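Local structure of coelenterazine-binding protein with bound coelenterazine (Renilla muelleri, 2HPS) at residues 118-121 with 122-125; 136-139 with 140-144; 171-175 with 176-180. The protein binds coelenterazine, the luciferin of Renilla, and makes it available to luciferase and oxygen only when calcium is bound. All blocks are in the same frame, centred on the assembly; numbering follows the deposited sequence.

Contact 1. Residues 118-121 with 122-125; sequences YVSL and PEFK. With CTZ (c2-hydroxy-coelenterazine), chain B.
Ser120 and Glu123 form a capping box where strand 118-120 runs into helix 121-131, at the end of the third EF-hand loop. Glu123 OE1 accepts the N-H of Ser120 at 2.8 Å from Ser120 N in a nearly straight bond, using its anti lone pair. In return Ser120 OG, the N-cap group, accepts from Glu123 N in a long, weak bond of 3.3 Å. Ser120 places this hydroxyl with OG between its backbone N and carbonyl carbon (chi1 66°), which turns it back over the first turn. The carboxylate reaches the strand because CG stands beside the backbone N of Glu123 (chi1 -77°) and the chain runs on extended. OE1 also lies 3.3 Å from Val119 CA. The other oxygen, Glu123 OE2, is hydrogen-bonded to Thr113.

The first helical bonds follow. Phe124 N gives to Ser120 O, and Lys125 N gives to Leu121 O at 2.8 Å.

The packed side belongs to Val119 and Phe124, both buried. Val119 CG2 stands at the edge of the Phe124 ring, 4.4 Å from CD1. The far end of that ring meets the ligand: Phe124 CZ is 3.4 Å from CTZ C31, on the benzyl ring, in an oblique approach. Phe144 meets the same phenylalanine edge-to-face. The other side is looser. Pro122 and Tyr118 are exposed, and Lys125 sets CB over Leu121 O and carries NZ out to a salt bridge with Asp137 and a hydrogen bond with Gln129.

Tyr118 and Glu123 probably belong to the calcium site of this loop, but no metal is bound here. In this metal-free loop the carboxylate instead caps the helix through OE1 and bonds Thr113 through OE2. Calcium binding may require some rearrangement of these bonds, next in sequence to Phe124, which touches coelenterazine.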
loop_
_atom_site.group_PDB
_atom_site.type_symbol
_atom_site.label_atom_id
_atom_site.label_comp_id
_atom_site.label_asym_id
_atom_site.label_seq_id
_atom_site.Cartn_x
_atom_site.Cartn_y
_atom_site.Cartn_z
ATOM N N TYR A 118 -5.329 2.876 17.262
ATOM C CA TYR A 118 -5.816 1.488 17.119
ATOM C C TYR A 118 -6.886 1.393 16.049
ATOM O O TYR A 118 -7.683 2.308 15.882
ATOM C CB TYR A 118 -6.418 0.956 18.424
ATOM C CG TYR A 118 -5.423 0.888 19.540
ATOM C CD1 TYR A 118 -4.560 -0.201 19.674
ATOM C CD2 TYR A 118 -5.323 1.939 20.453
ATOM C CE1 TYR A 118 -3.617 -0.239 20.715
ATOM C CE2 TYR A 118 -4.399 1.911 21.482
ATOM C CZ TYR A 118 -3.546 0.829 21.602
ATOM O OH TYR A 118 -2.637 0.833 22.642
ATOM N N VAL A 119 -6.910 0.270 15.339
ATOM C CA VAL A 119 -7.975 0.007 14.365
ATOM C C VAL A 119 -8.576 -1.384 14.590
ATOM O O VAL A 119 -7.854 -2.356 14.779
ATOM C CB VAL A 119 -7.498 0.193 12.873
ATOM C CG1 VAL A 119 -6.986 1.617 12.625
ATOM C CG2 VAL A 119 -6.427 -0.819 12.473
ATOM N N SER A 120 -9.903 -1.465 14.592
ATOM C CA SER A 120 -10.603 -2.731 14.771
ATOM C C SER A 120 -10.855 -3.393 13.419
ATOM O O SER A 120 -10.665 -2.773 12.358
ATOM C CB SER A 120 -11.967 -2.468 15.413
ATOM O OG SER A 120 -12.788 -1.734 14.496
ATOM N N LEU A 121 -11.344 -4.635 13.469
ATOM C CA LEU A 121 -11.723 -5.319 12.239
ATOM C C LEU A 121 -12.778 -4.548 11.424
ATOM O O LEU A 121 -12.568 -4.343 10.225
ATOM C CB LEU A 121 -12.140 -6.775 12.496
ATOM C CG LEU A 121 -12.704 -7.543 11.296
ATOM C CD1 LEU A 121 -11.687 -7.683 10.162
ATOM C CD2 LEU A 121 -13.174 -8.931 11.786
ATOM N N PRO A 122 -13.920 -4.154 12.037
ATOM C CA PRO A 122 -14.889 -3.383 11.248
ATOM C C PRO A 122 -14.274 -2.168 10.537
ATOM O O PRO A 122 -14.560 -1.930 9.361
ATOM C CB PRO A 122 -15.910 -2.937 12.299
ATOM C CG PRO A 122 -15.896 -4.057 13.288
ATOM C CD PRO A 122 -14.438 -4.437 13.397
ATOM N N GLU A 123 -13.426 -1.422 11.238
ATOM C CA GLU A 123 -12.776 -0.245 10.644
ATOM C C GLU A 123 -11.894 -0.599 9.442
ATOM O O GLU A 123 -11.976 0.013 8.362
ATOM C CB GLU A 123 -11.909 0.455 11.692
ATOM C CG GLU A 123 -12.725 1.270 12.675
ATOM C CD GLU A 123 -11.867 1.863 13.774
ATOM O OE1 GLU A 123 -11.069 1.120 14.393
ATOM O OE2 GLU A 123 -11.989 3.078 14.008
ATOM N N PHE A 124 -11.045 -1.590 9.672
ATOM C CA PHE A 124 -10.057 -2.079 8.716
ATOM C C PHE A 124 -10.755 -2.656 7.486
ATOM O O PHE A 124 -10.411 -2.311 6.356
ATOM C CB PHE A 124 -9.250 -3.139 9.440
ATOM C CG PHE A 124 -8.147 -3.756 8.639
ATOM C CD1 PHE A 124 -6.816 -3.378 8.862
ATOM C CD2 PHE A 124 -8.415 -4.779 7.726
ATOM C CE1 PHE A 124 -5.769 -3.996 8.146
ATOM C CE2 PHE A 124 -7.380 -5.392 7.013
ATOM C CZ PHE A 124 -6.068 -5.012 7.228
ATOM N N LYS A 125 -11.756 -3.503 7.708
ATOM C CA LYS A 125 -12.519 -4.102 6.598
ATOM C C LYS A 125 -13.240 -3.050 5.742
ATOM O O LYS A 125 -13.216 -3.136 4.500
ATOM C CB LYS A 125 -13.502 -5.143 7.144
ATOM C CG LYS A 125 -14.327 -5.901 6.097
ATOM C CD LYS A 125 -15.284 -6.893 6.800
ATOM C CE LYS A 125 -16.251 -7.587 5.829
ATOM N NZ LYS A 125 -17.283 -6.632 5.281
HETATM N N1 CTZ B . -3.757 -0.962 -0.607
HETATM C C2 CTZ B . -4.422 -0.594 -1.736
HETATM C C3 CTZ B . -5.044 -1.846 -2.170
HETATM N N4 CTZ B . -4.759 -2.840 -1.334
HETATM C C5 CTZ B . -5.107 -4.144 -1.342
HETATM C C6 CTZ B . -4.623 -4.972 -0.325
HETATM N N7 CTZ B . -3.832 -4.485 0.655
HETATM C C8 CTZ B . -3.476 -3.182 0.697
HETATM C C9 CTZ B . -3.965 -2.301 -0.390
HETATM C C10 CTZ B . -4.458 0.783 -2.355
HETATM C C11 CTZ B . -3.043 1.112 -2.760
HETATM C C12 CTZ B . -2.357 2.128 -2.097
HETATM C C13 CTZ B . -1.048 2.447 -2.435
HETATM C C14 CTZ B . -0.429 1.728 -3.463
HETATM C C15 CTZ B . -1.107 0.696 -4.129
HETATM C C16 CTZ B . -2.422 0.384 -3.777
HETATM O O17 CTZ B . 0.850 2.034 -3.793
HETATM O O18 CTZ B . -5.776 -2.005 -3.224
HETATM C C19 CTZ B . -5.022 -6.397 -0.305
HETATM C C20 CTZ B . -5.196 -7.127 -1.483
HETATM C C21 CTZ B . -5.584 -8.464 -1.427
HETATM C C22 CTZ B . -5.819 -9.076 -0.187
HETATM C C23 CTZ B . -5.665 -8.358 0.991
HETATM C C24 CTZ B . -5.270 -7.016 0.934
HETATM O O25 CTZ B . -6.204 -10.381 -0.165
HETATM C C26 CTZ B . -2.569 -2.600 1.766
HETATM C C27 CTZ B . -3.404 -2.225 2.963
HETATM C C28 CTZ B . -3.560 -0.896 3.352
HETATM C C29 CTZ B . -4.338 -0.597 4.471
HETATM C C30 CTZ B . -4.967 -1.632 5.182
HETATM C C31 CTZ B . -4.797 -2.962 4.800
HETATM C C32 CTZ B . -4.006 -3.259 3.688
#

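Contact 2. Residues 136-139 with 140-144; sequences TDDK and AITCF. With CTZ (c2-hydroxy-coelenterazine), chain B.
Asp138 O is gripped by two donors of Thr142, at the start of the first helix of the fourth EF-hand. Thr142 N bonds it at 2.9 Å in the regular helical way. Thr142 OG1 adds a second bond of 3.0 Å, coming from above the carbonyl plane, 42° out of it. The hydroxyl can fold back because OG1 stands beside the backbone N of Thr142, opposite its carbonyl carbon (chi1 -69°).

Thr136 is the N-cap. Its OG1 accepts from Lys139 N at 3.1 Å, and its O accepts from Ala140 N. Ile141 lays CG1 and CD1 along the previous turn, with CG1 3.2 Å from Asp137 O. Its side chain also touches Leu121 of helix 121-131. With an alanine here, Leu121 would probably face a gap and Asp137 O would lose the contacts of CG1 and CD1, though CB would stay beside it.

Another face of the helix lines the coelenterazine pocket. Lys139 CB lies 3.5 Å from the phenol oxygen CTZ O25. Cys143 turns its sulfur to the same phenol ring, with SG 3.8 Å from CTZ C24.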
loop_
_atom_site.group_PDB
_atom_site.type_symbol
_atom_site.label_atom_id
_atom_site.label_comp_id
_atom_site.label_asym_id
_atom_site.label_seq_id
_atom_site.Cartn_x
_atom_site.Cartn_y
_atom_site.Cartn_z
ATOM N N THR A 136 -13.223 -9.810 -1.410
ATOM C CA THR A 136 -14.209 -10.545 -0.608
ATOM C C THR A 136 -14.011 -10.278 0.880
ATOM O O THR A 136 -12.902 -9.941 1.327
ATOM C CB THR A 136 -14.087 -12.069 -0.815
ATOM O OG1 THR A 136 -12.772 -12.496 -0.456
ATOM C CG2 THR A 136 -14.335 -12.446 -2.271
ATOM N N ASP A 137 -15.075 -10.489 1.654
ATOM C CA ASP A 137 -14.963 -10.436 3.120
ATOM C C ASP A 137 -13.857 -11.376 3.625
ATOM O O ASP A 137 -13.065 -11.001 4.491
ATOM C CB ASP A 137 -16.302 -10.775 3.788
ATOM C CG ASP A 137 -17.407 -9.804 3.442
ATOM O OD1 ASP A 137 -17.155 -8.702 2.910
ATOM O OD2 ASP A 137 -18.584 -10.149 3.711
ATOM N N ASP A 138 -13.783 -12.585 3.063
ATOM C CA ASP A 138 -12.739 -13.537 3.416
ATOM C C ASP A 138 -11.355 -12.919 3.243
ATOM O O ASP A 138 -10.559 -12.949 4.164
ATOM C CB ASP A 138 -12.851 -14.837 2.605
ATOM C CG ASP A 138 -11.679 -15.763 2.851
ATOM O OD1 ASP A 138 -11.439 -16.122 4.021
ATOM O OD2 ASP A 138 -10.973 -16.124 1.886
ATOM N N LYS A 139 -11.081 -12.321 2.079
ATOM C CA LYS A 139 -9.785 -11.700 1.873
ATOM C C LYS A 139 -9.491 -10.567 2.842
ATOM O O LYS A 139 -8.370 -10.467 3.351
ATOM C CB LYS A 139 -9.598 -11.245 0.415
ATOM C CG LYS A 139 -9.394 -12.431 -0.528
ATOM C CD LYS A 139 -9.248 -11.959 -1.974
ATOM C CE LYS A 139 -9.606 -13.074 -2.987
ATOM N NZ LYS A 139 -8.967 -14.380 -2.666
ATOM N N ALA A 140 -10.484 -9.714 3.099
ATOM C CA ALA A 140 -10.253 -8.556 3.967
ATOM C C ALA A 140 -9.990 -9.004 5.404
ATOM O O ALA A 140 -9.121 -8.482 6.080
ATOM C CB ALA A 140 -11.438 -7.614 3.914
ATOM N N ILE A 141 -10.735 -10.014 5.839
ATOM C CA ILE A 141 -10.660 -10.481 7.223
ATOM C C ILE A 141 -9.388 -11.301 7.437
ATOM O O ILE A 141 -8.744 -11.200 8.482
ATOM C CB ILE A 141 -11.935 -11.272 7.596
ATOM C CG1 ILE A 141 -13.128 -10.310 7.600
ATOM C CG2 ILE A 141 -11.760 -11.955 8.969
ATOM C CD1 ILE A 141 -14.496 -10.962 7.627
ATOM N N THR A 142 -9.020 -12.103 6.442
ATOM C CA THR A 142 -7.742 -12.810 6.464
ATOM C C THR A 142 -6.585 -11.832 6.637
ATOM O O THR A 142 -5.675 -12.070 7.438
ATOM C CB THR A 142 -7.538 -13.665 5.197
ATOM O OG1 THR A 142 -8.468 -14.757 5.215
ATOM C CG2 THR A 142 -6.113 -14.190 5.125
ATOM N N CYS A 143 -6.637 -10.731 5.881
ATOM C CA CYS A 143 -5.604 -9.711 5.924
ATOM C C CYS A 143 -5.488 -9.097 7.342
ATOM O O CYS A 143 -4.375 -9.022 7.923
ATOM C CB CYS A 143 -5.889 -8.640 4.857
ATOM S SG CYS A 143 -4.592 -7.375 4.692
ATOM N N PHE A 144 -6.628 -8.688 7.894
ATOM C CA PHE A 144 -6.682 -8.155 9.261
ATOM C C PHE A 144 -6.076 -9.147 10.245
ATOM O O PHE A 144 -5.234 -8.780 11.077
ATOM C CB PHE A 144 -8.125 -7.883 9.696
ATOM C CG PHE A 144 -8.237 -7.423 11.135
ATOM C CD1 PHE A 144 -8.073 -6.075 11.469
ATOM C CD2 PHE A 144 -8.441 -8.352 12.167
ATOM C CE1 PHE A 144 -8.136 -5.643 12.806
ATOM C CE2 PHE A 144 -8.507 -7.932 13.511
ATOM C CZ PHE A 144 -8.362 -6.579 13.827
HETATM N N1 CTZ B . -3.757 -0.962 -0.607
HETATM C C2 CTZ B . -4.422 -0.594 -1.736
HETATM C C3 CTZ B . -5.044 -1.846 -2.170
HETATM N N4 CTZ B . -4.759 -2.840 -1.334
HETATM C C5 CTZ B . -5.107 -4.144 -1.342
HETATM C C6 CTZ B . -4.623 -4.972 -0.325
HETATM N N7 CTZ B . -3.832 -4.485 0.655
HETATM C C8 CTZ B . -3.476 -3.182 0.697
HETATM C C9 CTZ B . -3.965 -2.301 -0.390
HETATM C C10 CTZ B . -4.458 0.783 -2.355
HETATM C C11 CTZ B . -3.043 1.112 -2.760
HETATM C C12 CTZ B . -2.357 2.128 -2.097
HETATM C C13 CTZ B . -1.048 2.447 -2.435
HETATM C C14 CTZ B . -0.429 1.728 -3.463
HETATM C C15 CTZ B . -1.107 0.696 -4.129
HETATM C C16 CTZ B . -2.422 0.384 -3.777
HETATM O O17 CTZ B . 0.850 2.034 -3.793
HETATM O O18 CTZ B . -5.776 -2.005 -3.224
HETATM C C19 CTZ B . -5.022 -6.397 -0.305
HETATM C C20 CTZ B . -5.196 -7.127 -1.483
HETATM C C21 CTZ B . -5.584 -8.464 -1.427
HETATM C C22 CTZ B . -5.819 -9.076 -0.187
HETATM C C23 CTZ B . -5.665 -8.358 0.991
HETATM C C24 CTZ B . -5.270 -7.016 0.934
HETATM O O25 CTZ B . -6.204 -10.381 -0.165
HETATM C C26 CTZ B . -2.569 -2.600 1.766
HETATM C C27 CTZ B . -3.404 -2.225 2.963
HETATM C C28 CTZ B . -3.560 -0.896 3.352
HETATM C C29 CTZ B . -4.338 -0.597 4.471
HETATM C C30 CTZ B . -4.967 -1.632 5.182
HETATM C C31 CTZ B . -4.797 -2.962 4.800
HETATM C C32 CTZ B . -4.006 -3.259 3.688
#

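Contact 3. Residues 171-175 with 176-180; sequences LEETA and LANAF. With CTZ (c2-hydroxy-coelenterazine), chain B.
Asn178 ND2 gives a hydrogen bond of 2.8 Å to Glu173 OE2, bridging the loop before helix 175-180 and the helix itself. The donor meets OE2 on its anti side, 15° out of the carboxylate plane. The oxygen lies almost in the amide plane of Asn178, yet the two flat groups are turned 57° against each other and the side chains cross at about a right angle. Glu173 spans the gap with an extended chain, its CG opposite the backbone N (chi1 -176°). CG itself passes 3.3 Å from Asn178 ND2.

Thr174 is the N-cap. Its OG1 accepts from Ala177 N at 3.0 Å and also rests 3.4 Å from Ala177 CB. Thr174 O accepts from Asn178 N, tying down the backbone that carries the amide.

Toward the end of the short helix, Ala179 N and Phe180 N both bond Leu176 O. Phe180 then meets coelenterazine. One face of its ring lies under CTZ C26, which sits 3.6 Å above the plane and toward the rim. Phe180 CE1 comes to 3.4 Å from CTZ C27. The carbonyl of the same residue approaches the ligand core, with Phe180 O 2.8 Å from CTZ N7.

The next shell fixes these groups. Asp166 of helix 157-169 is hydrogen-bonded to Thr174 OG1. Tyr11 of helix 6-21 bonds Asn178 OD1, so both ends of the amide have partners and its rotation is defined.

The polar bonds thus gather on the first turns of the helix, and the ligand contact lies at its last residue. The cap and the amide bonds probably hold this short, weakly bonded helix in place, so that Phe180 can present both a ring face and a carbonyl oxygen to coelenterazine.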
loop_
_atom_site.group_PDB
_atom_site.type_symbol
_atom_site.label_atom_id
_atom_site.label_comp_id
_atom_site.label_asym_id
_atom_site.label_seq_id
_atom_site.Cartn_x
_atom_site.Cartn_y
_atom_site.Cartn_z
ATOM N N LEU A 171 13.902 -7.714 2.261
ATOM C CA LEU A 171 14.530 -8.493 1.188
ATOM C C LEU A 171 14.264 -9.975 1.379
ATOM O O LEU A 171 14.473 -10.772 0.455
ATOM C CB LEU A 171 16.036 -8.263 1.165
ATOM C CG LEU A 171 16.492 -6.830 0.888
ATOM C CD1 LEU A 171 18.012 -6.744 0.916
ATOM C CD2 LEU A 171 15.946 -6.334 -0.414
ATOM N N GLU A 172 13.856 -10.329 2.593
ATOM C CA GLU A 172 13.551 -11.709 2.935
ATOM C C GLU A 172 12.063 -11.844 3.180
ATOM O O GLU A 172 11.409 -10.926 3.680
ATOM C CB GLU A 172 14.327 -12.136 4.184
ATOM C CG GLU A 172 15.670 -12.828 3.899
ATOM C CD GLU A 172 16.715 -11.906 3.327
ATOM O OE1 GLU A 172 16.977 -10.839 3.931
ATOM O OE2 GLU A 172 17.287 -12.257 2.271
ATOM N N GLU A 173 11.536 -13.005 2.821
ATOM C CA GLU A 173 10.121 -13.296 2.918
ATOM C C GLU A 173 9.640 -13.335 4.367
ATOM O O GLU A 173 10.328 -13.870 5.238
ATOM C CB GLU A 173 9.896 -14.643 2.264
ATOM C CG GLU A 173 8.494 -15.083 2.174
ATOM C CD GLU A 173 8.376 -16.357 1.391
ATOM O OE1 GLU A 173 9.384 -16.772 0.770
ATOM O OE2 GLU A 173 7.274 -16.936 1.388
ATOM N N THR A 174 8.465 -12.760 4.623
ATOM C CA THR A 174 7.812 -12.892 5.933
ATOM C C THR A 174 6.314 -13.073 5.764
ATOM O O THR A 174 5.753 -12.718 4.717
ATOM C CB THR A 174 8.007 -11.660 6.836
ATOM O OG1 THR A 174 7.277 -10.547 6.299
ATOM C CG2 THR A 174 9.487 -11.277 7.000
ATOM N N ALA A 175 5.661 -13.593 6.802
ATOM C CA ALA A 175 4.202 -13.749 6.772
ATOM C C ALA A 175 3.498 -12.406 6.557
ATOM O O ALA A 175 2.514 -12.326 5.824
ATOM C CB ALA A 175 3.723 -14.394 8.064
ATOM N N LEU A 176 4.006 -11.351 7.189
ATOM C CA LEU A 176 3.354 -10.042 7.109
ATOM C C LEU A 176 3.461 -9.492 5.696
ATOM O O LEU A 176 2.463 -9.029 5.115
ATOM C CB LEU A 176 3.964 -9.056 8.118
ATOM C CG LEU A 176 3.696 -9.376 9.602
ATOM C CD1 LEU A 176 4.447 -8.396 10.494
ATOM C CD2 LEU A 176 2.191 -9.346 9.890
ATOM N N ALA A 177 4.659 -9.578 5.121
ATOM C CA ALA A 177 4.838 -9.057 3.751
ATOM C C ALA A 177 4.055 -9.890 2.745
ATOM O O ALA A 177 3.541 -9.374 1.746
ATOM C CB ALA A 177 6.302 -8.993 3.400
ATOM N N ASN A 178 3.957 -11.193 2.995
ATOM C CA ASN A 178 3.162 -12.075 2.139
ATOM C C ASN A 178 1.650 -11.844 2.217
ATOM O O ASN A 178 0.908 -12.360 1.375
ATOM C CB ASN A 178 3.457 -13.548 2.466
ATOM C CG ASN A 178 4.797 -14.042 1.888
ATOM O OD1 ASN A 178 5.477 -13.353 1.095
ATOM N ND2 ASN A 178 5.174 -15.279 2.279
ATOM N N ALA A 179 1.203 -11.078 3.218
ATOM C CA ALA A 179 -0.234 -10.896 3.454
ATOM C C ALA A 179 -0.751 -9.479 3.189
ATOM O O ALA A 179 -1.937 -9.305 2.876
ATOM C CB ALA A 179 -0.590 -11.303 4.870
ATOM N N PHE A 180 0.130 -8.488 3.332
ATOM C CA PHE A 180 -0.260 -7.061 3.321
ATOM C C PHE A 180 -1.077 -6.658 2.091
ATOM O O PHE A 180 -2.083 -5.931 2.223
ATOM C CB PHE A 180 0.989 -6.179 3.454
ATOM C CG PHE A 180 0.713 -4.699 3.722
ATOM C CD1 PHE A 180 -0.351 -4.290 4.519
ATOM C CD2 PHE A 180 1.589 -3.720 3.223
ATOM C CE1 PHE A 180 -0.574 -2.925 4.762
ATOM C CE2 PHE A 180 1.376 -2.364 3.473
ATOM C CZ PHE A 180 0.292 -1.963 4.245
HETATM N N1 CTZ B . -3.757 -0.962 -0.607
HETATM C C2 CTZ B . -4.422 -0.594 -1.736
HETATM C C3 CTZ B . -5.044 -1.846 -2.170
HETATM N N4 CTZ B . -4.759 -2.840 -1.334
HETATM C C5 CTZ B . -5.107 -4.144 -1.342
HETATM C C6 CTZ B . -4.623 -4.972 -0.325
HETATM N N7 CTZ B . -3.832 -4.485 0.655
HETATM C C8 CTZ B . -3.476 -3.182 0.697
HETATM C C9 CTZ B . -3.965 -2.301 -0.390
HETATM C C10 CTZ B . -4.458 0.783 -2.355
HETATM C C11 CTZ B . -3.043 1.112 -2.760
HETATM C C12 CTZ B . -2.357 2.128 -2.097
HETATM C C13 CTZ B . -1.048 2.447 -2.435
HETATM C C14 CTZ B . -0.429 1.728 -3.463
HETATM C C15 CTZ B . -1.107 0.696 -4.129
HETATM C C16 CTZ B . -2.422 0.384 -3.777
HETATM O O17 CTZ B . 0.850 2.034 -3.793
HETATM O O18 CTZ B . -5.776 -2.005 -3.224
HETATM C C19 CTZ B . -5.022 -6.397 -0.305
HETATM C C20 CTZ B . -5.196 -7.127 -1.483
HETATM C C21 CTZ B . -5.584 -8.464 -1.427
HETATM C C22 CTZ B . -5.819 -9.076 -0.187
HETATM C C23 CTZ B . -5.665 -8.358 0.991
HETATM C C24 CTZ B . -5.270 -7.016 0.934
HETATM O O25 CTZ B . -6.204 -10.381 -0.165
HETATM C C26 CTZ B . -2.569 -2.600 1.766
HETATM C C27 CTZ B . -3.404 -2.225 2.963
HETATM C C28 CTZ B . -3.560 -0.896 3.352
HETATM C C29 CTZ B . -4.338 -0.597 4.471
HETATM C C30 CTZ B . -4.967 -1.632 5.182
HETATM C C31 CTZ B . -4.797 -2.962 4.800
HETATM C C32 CTZ B . -4.006 -3.259 3.688
#

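Overall arrangement
The three contacts follow one another along the chain. None nests in or crosses another. Each joins neighbouring residues at the start of a helix, so none closes a long loop. Contact 1 leads from strand 118-120 into helix 121-131. Contact 2 opens the next helix, 137-147. The two touch through a salt bridge between Lys125 and Asp137 and through packing around Phe144, which binds the paired EF-hands together. Contact 3 comes after helix 157-169. It meets contact 2 where the sulfur of Cys143 lies against the backbone of Ala179 and Phe180. Contacts 1 and 3 do not touch, but all three reach coelenterazine.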